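Local coordinates for sperm autoantigenic protein 17 (Danio rerio, PDB 7MY4), which probably dimerizes through a docking and dimerization domain of the type II PKA regulatory-subunit family and, in that form, docks A-kinase anchoring proteins, at residues A42-F45 / T46-K50; A51-S55 / G56-A60. All coordinates share one frame; numbering follows the deposited sequence. Where two conformers were deposited one is given.

How the contacts relate
Both contacts lie on helix 37-55, the second of the two helices in the chain, and they follow each other in series: contact 1 closes at Lys50 and contact 2 opens at Ala51. Their centres are about 12 Å apart, and beyond adjoining in sequence they do not touch. Contact 1 spans the middle of the helix, where aromatic and leucine side chains face helix 18-32. Contact 2 holds the last turn and the loop that leaves it. Together they take the helix from its packing within the hairpin to its C-terminal stop. Helices 18-32 and 37-55 form the two-helix unit that, in docking and dimerization domains of the PKA regulatory-subunit type, pairs with a second copy.

Contact 1. Residues A42-F45 / T46-K50; sequences AVYF and TELLK
Leu48 reaches back along helix 37-55 toward Tyr44 and Phe45, one turn earlier. Its CB lies 3.4 Å from Tyr44 O, the carbonyl that also accepts the hydrogen bond from Leu48 N, and Phe45 O is the next nearest neighbour of CB. With CG anti to the backbone N (chi1 -177°), the branch runs alongside Tyr44, both side chains pointing the same way. At the tip, CD2 is 4.1 Å from Tyr44 CE2 and 4.3 Å from Phe45 CD1, so a single methyl group touches both aromatic rings. The rings also meet each other: Tyr44 CD2 sits 3.9 Å above the centre of one face of the Phe45 ring. All three side chains lean on helix 18-32, Tyr44 and Phe45 on Leu25 and Leu48 on Leu21.

Another flank of the helix is more polar. Ala42 O takes two bonds from Thr46, one from N and one from OG1 (2.9 Å), which arrive from opposite faces of the carbonyl plane. The hydroxyl gets there because OG1 is turned anti to its own carbonyl carbon and beside the backbone N (chi1 -62°). Glu47 N bonds Val43 O, while Glu47 CG rests 4.1 Å from Val43 CG1. In one of its two conformers the Glu47 chain, bent at chi2, presents its carboxylate to Lys50, whose NZ meets the syn lone pair of OE2 at 3.1 Å in a salt bridge; the bond to OE1 is weak. The second conformer makes a permanent pair doubtful.

The chemistry is that of an amphipathic helix: aromatic and leucine groups dock on the partner helix, whereas a doubly gripped carbonyl and, in one conformer of Glu47, an ion pair to Lys50 occupy the more polar flank.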
ATOM      1  N   ALA A  42       8.083  -2.189  -7.612  1.00  6.73           N
ATOM      2  CA  ALA A  42       8.088  -3.157  -6.524  1.00  7.51           C
ATOM      3  C   ALA A  42       8.523  -2.484  -5.232  1.00 10.26           C
ATOM      4  O   ALA A  42       7.961  -2.750  -4.157  1.00  9.94           O
ATOM      5  CB  ALA A  42       9.005  -4.323  -6.877  1.00  9.11           C
ATOM      6  N   VAL A  43       9.511  -1.591  -5.316  1.00  9.61           N
ATOM      7  CA  VAL A  43       9.944  -0.861  -4.129  1.00  8.58           C
ATOM      8  C   VAL A  43       8.851   0.075  -3.640  1.00 10.35           C
ATOM      9  O   VAL A  43       8.623   0.201  -2.431  1.00  8.48           O
ATOM     10  CB  VAL A  43      11.240  -0.101  -4.407  1.00 12.87           C
ATOM     11  CG1 VAL A  43      11.584   0.772  -3.185  1.00 14.03           C
ATOM     12  CG2 VAL A  43      12.351  -1.086  -4.749  1.00 14.35           C
ATOM     13  N   TYR A  44       8.163   0.748  -4.568  1.00  8.05           N
ATOM     14  CA  TYR A  44       7.065   1.634  -4.202  1.00  5.66           C
ATOM     15  C   TYR A  44       6.036   0.917  -3.336  1.00  5.12           C
ATOM     16  O   TYR A  44       5.631   1.430  -2.282  1.00  7.54           O
ATOM     17  CB  TYR A  44       6.398   2.203  -5.469  1.00  7.84           C
ATOM     18  CG  TYR A  44       5.213   3.085  -5.120  1.00  4.94           C
ATOM     19  CD1 TYR A  44       5.401   4.394  -4.763  1.00  6.44           C
ATOM     20  CD2 TYR A  44       3.921   2.601  -5.123  1.00  5.27           C
ATOM     21  CE1 TYR A  44       4.338   5.206  -4.416  1.00  7.50           C
ATOM     22  CE2 TYR A  44       2.844   3.407  -4.783  1.00  5.61           C
ATOM     23  CZ  TYR A  44       3.051   4.699  -4.419  1.00  8.04           C
ATOM     24  OH  TYR A  44       1.994   5.526  -4.058  1.00  8.19           O
ATOM     25  N   PHE A  45       5.570  -0.257  -3.776  1.00  4.77           N
ATOM     26  CA  PHE A  45       4.524  -0.950  -3.022  1.00  6.28           C
ATOM     27  C   PHE A  45       5.074  -1.534  -1.734  1.00  8.16           C
ATOM     28  O   PHE A  45       4.393  -1.512  -0.707  1.00  7.88           O
ATOM     29  CB  PHE A  45       3.852  -2.014  -3.884  1.00 10.40           C
ATOM     30  CG  PHE A  45       2.935  -1.409  -4.903  1.00  6.79           C
ATOM     31  CD1 PHE A  45       1.753  -0.810  -4.501  1.00 11.35           C
ATOM     32  CD2 PHE A  45       3.281  -1.354  -6.228  1.00  6.95           C
ATOM     33  CE1 PHE A  45       0.931  -0.206  -5.418  1.00 13.49           C
ATOM     34  CE2 PHE A  45       2.444  -0.741  -7.154  1.00  8.48           C
ATOM     35  CZ  PHE A  45       1.283  -0.174  -6.744  1.00  8.53           C
ATOM     36  N   THR A  46       6.319  -1.998  -1.741  1.00  8.46           N
ATOM     37  CA  THR A  46       6.923  -2.445  -0.487  1.00  8.45           C
ATOM     38  C   THR A  46       6.925  -1.326   0.542  1.00  8.75           C
ATOM     39  O   THR A  46       6.532  -1.526   1.700  1.00 11.14           O
ATOM     40  CB  THR A  46       8.340  -2.971  -0.750  1.00 13.04           C
ATOM     41  OG1 THR A  46       8.260  -4.097  -1.633  1.00 15.74           O
ATOM     42  CG2 THR A  46       8.996  -3.377   0.559  1.00 19.07           C
ATOM     43  N   GLU A  47       7.353  -0.129   0.137  0.51  7.45           N
ATOM     44  CA  GLU A  47       7.431   0.981   1.079  0.51  9.67           C
ATOM     45  C   GLU A  47       6.041   1.478   1.466  0.51 10.33           C
ATOM     46  O   GLU A  47       5.820   1.876   2.618  0.51  9.59           O
ATOM     47  CB  GLU A  47       8.279   2.111   0.492  0.51 12.31           C
ATOM     48  CG  GLU A  47       9.762   1.766   0.374  0.51 16.04           C
ATOM     49  CD  GLU A  47      10.387   1.364   1.709  0.51 16.21           C
ATOM     50  OE1 GLU A  47      10.257   2.141   2.684  0.51 21.80           O
ATOM     51  OE2 GLU A  47      10.981   0.267   1.787  0.51 23.54           O
ATOM     52  N   LEU A  48       5.086   1.463   0.525  1.00  9.20           N
ATOM     53  CA  LEU A  48       3.720   1.871   0.858  1.00  7.79           C
ATOM     54  C   LEU A  48       3.114   0.921   1.882  1.00 10.00           C
ATOM     55  O   LEU A  48       2.423   1.345   2.823  1.00 10.43           O
ATOM     56  CB  LEU A  48       2.876   1.903  -0.418  1.00  7.80           C
ATOM     57  CG  LEU A  48       1.437   2.377  -0.244  1.00  9.56           C
ATOM     58  CD1 LEU A  48       1.359   3.823   0.155  1.00 13.93           C
ATOM     59  CD2 LEU A  48       0.671   2.132  -1.539  1.00  9.95           C
ATOM     60  N   LEU A  49       3.398  -0.368   1.736  1.00  8.08           N
ATOM     61  CA  LEU A  49       2.900  -1.350   2.691  1.00  7.75           C
ATOM     62  C   LEU A  49       3.529  -1.165   4.068  1.00 10.40           C
ATOM     63  O   LEU A  49       2.855  -1.337   5.093  1.00  9.56           O
ATOM     64  CB  LEU A  49       3.188  -2.738   2.158  1.00  8.31           C
ATOM     65  CG  LEU A  49       2.281  -3.170   0.997  1.00  8.53           C
ATOM     66  CD1 LEU A  49       2.849  -4.386   0.312  1.00  8.92           C
ATOM     67  CD2 LEU A  49       0.866  -3.459   1.518  1.00 12.22           C
ATOM     68  N   LYS A  50       4.822  -0.842   4.122  1.00  8.64           N
ATOM     69  CA  LYS A  50       5.451  -0.568   5.418  1.00 10.94           C
ATOM     70  C   LYS A  50       4.801   0.633   6.089  1.00  9.42           C
ATOM     71  O   LYS A  50       4.532   0.617   7.301  1.00 12.06           O
ATOM     72  CB  LYS A  50       6.942  -0.330   5.222  1.00 14.80           C
ATOM     73  CG  LYS A  50       7.725  -0.117   6.511  1.00 25.15           C
ATOM     74  CD  LYS A  50       9.201   0.228   6.237  1.00 52.20           C
ATOM     75  CE  LYS A  50       9.856  -0.616   5.143  1.00 60.36           C
ATOM     76  NZ  LYS A  50      11.233  -0.130   4.807  1.00 69.65           N
TER

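Contact 2. Residues A51-S55 / G56-A60; sequences AREES and GLDPA
Arg52 NE meets Asp58 OD1 at 2.8 Å in a salt bridge that ties the last turn of helix 37-55 to the loop after it. The approach is on the anti side of the carboxylate, with the guanidinium plane 87° from the carboxylate plane; NH2 adds only a weak bond. Pro59 CD lies 3.5 Å over the centre of one guanidinium face, and Arg52 CG packs on Leu57 CB at 3.6 Å. The bend at chi3 (68°) turns the arginine head toward Asp58. A water donates to the same OD1 at 2.6 Å. With an alanine here, the Asp58 carboxylate would probably lose its charged mate and Pro59 CD the flat group it lies over.

Behind this shell, a Schellman motif sets the chain's path: Leu57 N bonds Arg52 O (3.1 Å) and Gly56 N bonds Glu53 O (3.1 Å). Gly56 has phi 81°, where a CB would clash with Ser55 O. A second water bridges Glu53 O and Asp58 N. Arg52 thus holds the departing loop at two points, by its carbonyl in one Schellman bond and by its side chain in the ion pair, while Gly56 and the Glu53 carbonyl complete the helix stop.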
ATOM      1  N   ALA A  51       4.493   1.672   5.308  1.00  7.79           N
ATOM      2  CA  ALA A  51       3.837   2.844   5.867  1.00  8.14           C
ATOM      3  C   ALA A  51       2.451   2.496   6.382  1.00  9.90           C
ATOM      4  O   ALA A  51       2.029   2.973   7.444  1.00 10.47           O
ATOM      5  CB  ALA A  51       3.747   3.956   4.826  1.00 12.66           C
ATOM      6  N   ARG A  52       1.716   1.686   5.625  1.00  9.32           N
ATOM      7  CA  ARG A  52       0.392   1.267   6.076  1.00  7.64           C
ATOM      8  C   ARG A  52       0.493   0.472   7.370  1.00  8.04           C
ATOM      9  O   ARG A  52      -0.277   0.702   8.315  1.00  9.35           O
ATOM     10  CB  ARG A  52      -0.298   0.449   4.996  1.00  8.39           C
ATOM     11  CG  ARG A  52      -1.765   0.177   5.328  1.00  9.78           C
ATOM     12  CD  ARG A  52      -2.411  -0.795   4.354  1.00  7.87           C
ATOM     13  NE  ARG A  52      -1.895  -2.158   4.458  1.00  7.65           N
ATOM     14  CZ  ARG A  52      -2.193  -3.133   3.611  1.00  7.08           C
ATOM     15  NH1 ARG A  52      -3.062  -2.916   2.614  1.00 10.22           N
ATOM     16  NH2 ARG A  52      -1.666  -4.340   3.770  1.00  9.50           N
ATOM     17  N   GLU A  53       1.443  -0.458   7.433  0.53  7.07           N
ATOM     18  CA  GLU A  53       1.644  -1.247   8.644  0.53  8.79           C
ATOM     19  C   GLU A  53       1.928  -0.353   9.845  0.53  9.57           C
ATOM     20  O   GLU A  53       1.349  -0.528  10.923  0.53  8.05           O
ATOM     21  CB  GLU A  53       2.795  -2.226   8.415  0.53 11.18           C
ATOM     22  CG  GLU A  53       3.247  -3.005   9.640  0.53 13.80           C
ATOM     23  CD  GLU A  53       4.527  -3.795   9.384  0.53 25.97           C
ATOM     24  OE1 GLU A  53       5.057  -3.744   8.250  0.53 26.55           O
ATOM     25  OE2 GLU A  53       5.008  -4.458  10.323  0.53 32.44           O
ATOM     26  N   GLU A  54       2.831   0.611   9.681  1.00  8.02           N
ATOM     27  CA  GLU A  54       3.223   1.451  10.808  1.00  8.23           C
ATOM     28  C   GLU A  54       2.084   2.313  11.301  1.00  8.85           C
ATOM     29  O   GLU A  54       2.016   2.610  12.502  1.00  9.89           O
ATOM     30  CB  GLU A  54       4.421   2.311  10.400  1.00  8.89           C
ATOM     31  CG  GLU A  54       5.655   1.460  10.191  1.00 17.51           C
ATOM     32  CD  GLU A  54       6.865   2.253   9.716  1.00 53.69           C
ATOM     33  OE1 GLU A  54       7.972   1.677   9.719  1.00 48.25           O
ATOM     34  OE2 GLU A  54       6.710   3.440   9.342  1.00 33.46           O
ATOM     35  N   SER A  55       1.193   2.734  10.398  0.56  8.19           N
ATOM     36  CA  SER A  55       0.032   3.534  10.746  0.56  9.11           C
ATOM     37  C   SER A  55      -1.062   2.738  11.449  0.56  8.55           C
ATOM     38  O   SER A  55      -2.001   3.352  11.965  0.56  8.74           O
ATOM     39  CB  SER A  55      -0.582   4.164   9.485  0.56 12.66           C
ATOM     40  OG  SER A  55       0.243   5.176   8.924  0.56 13.06           O
ATOM     41  N   GLY A  56      -0.967   1.414  11.490  1.00  8.56           N
ATOM     42  CA  GLY A  56      -2.045   0.585  12.018  1.00  7.41           C
ATOM     43  C   GLY A  56      -3.180   0.312  11.052  1.00  9.80           C
ATOM     44  O   GLY A  56      -4.258  -0.136  11.480  1.00  8.64           O
ATOM     45  N   LEU A  57      -2.974   0.537   9.762  1.00  6.58           N
ATOM     46  CA  LEU A  57      -4.030   0.410   8.771  1.00  6.56           C
ATOM     47  C   LEU A  57      -3.987  -0.916   8.007  1.00 11.04           C
ATOM     48  O   LEU A  57      -4.756  -1.096   7.055  1.00  8.66           O
ATOM     49  CB  LEU A  57      -3.968   1.587   7.808  1.00  6.73           C
ATOM     50  CG  LEU A  57      -4.415   2.916   8.410  1.00 10.30           C
ATOM     51  CD1 LEU A  57      -4.161   4.039   7.410  1.00 11.93           C
ATOM     52  CD2 LEU A  57      -5.888   2.860   8.759  1.00  7.68           C
ATOM     53  N   ASP A  58      -3.157  -1.865   8.413  1.00  7.10           N
ATOM     54  CA  ASP A  58      -3.251  -3.177   7.783  1.00  7.08           C
ATOM     55  C   ASP A  58      -4.638  -3.753   8.023  1.00  6.99           C
ATOM     56  O   ASP A  58      -5.183  -3.619   9.127  1.00  7.76           O
ATOM     57  CB  ASP A  58      -2.229  -4.153   8.352  1.00  9.38           C
ATOM     58  CG  ASP A  58      -0.870  -3.967   7.791  1.00 10.68           C
ATOM     59  OD1 ASP A  58      -0.707  -3.170   6.833  1.00 10.00           O
ATOM     60  OD2 ASP A  58       0.051  -4.637   8.320  1.00 13.47           O
ATOM     61  N   PRO A  59      -5.235  -4.416   7.027  1.00  7.46           N
ATOM     62  CA  PRO A  59      -6.556  -5.028   7.229  1.00  9.99           C
ATOM     63  C   PRO A  59      -6.532  -6.032   8.372  1.00 10.25           C
ATOM     64  O   PRO A  59      -5.579  -6.793   8.534  1.00 12.02           O
ATOM     65  CB  PRO A  59      -6.853  -5.714   5.892  1.00 15.01           C
ATOM     66  CG  PRO A  59      -5.884  -5.157   4.901  1.00 19.45           C
ATOM     67  CD  PRO A  59      -4.722  -4.552   5.650  1.00 11.50           C
ATOM     68  N   ALA A  60      -7.589  -6.001   9.175  1.00 11.29           N
ATOM     69  CA  ALA A  60      -7.736  -6.941  10.272  1.00 14.41           C
ATOM     70  C   ALA A  60      -7.963  -8.327   9.702  1.00 15.63           C
ATOM     71  O   ALA A  60      -8.811  -8.517   8.835  1.00 18.70           O
ATOM     72  CB  ALA A  60      -8.911  -6.549  11.165  1.00 17.99           C
TER
HETATM   73  O   HOH W   1       1.268  -3.657   5.162  0.97 13.35           O
HETATM   74  O   HOH W   2      -1.082  -2.118  10.637  1.00 11.79           O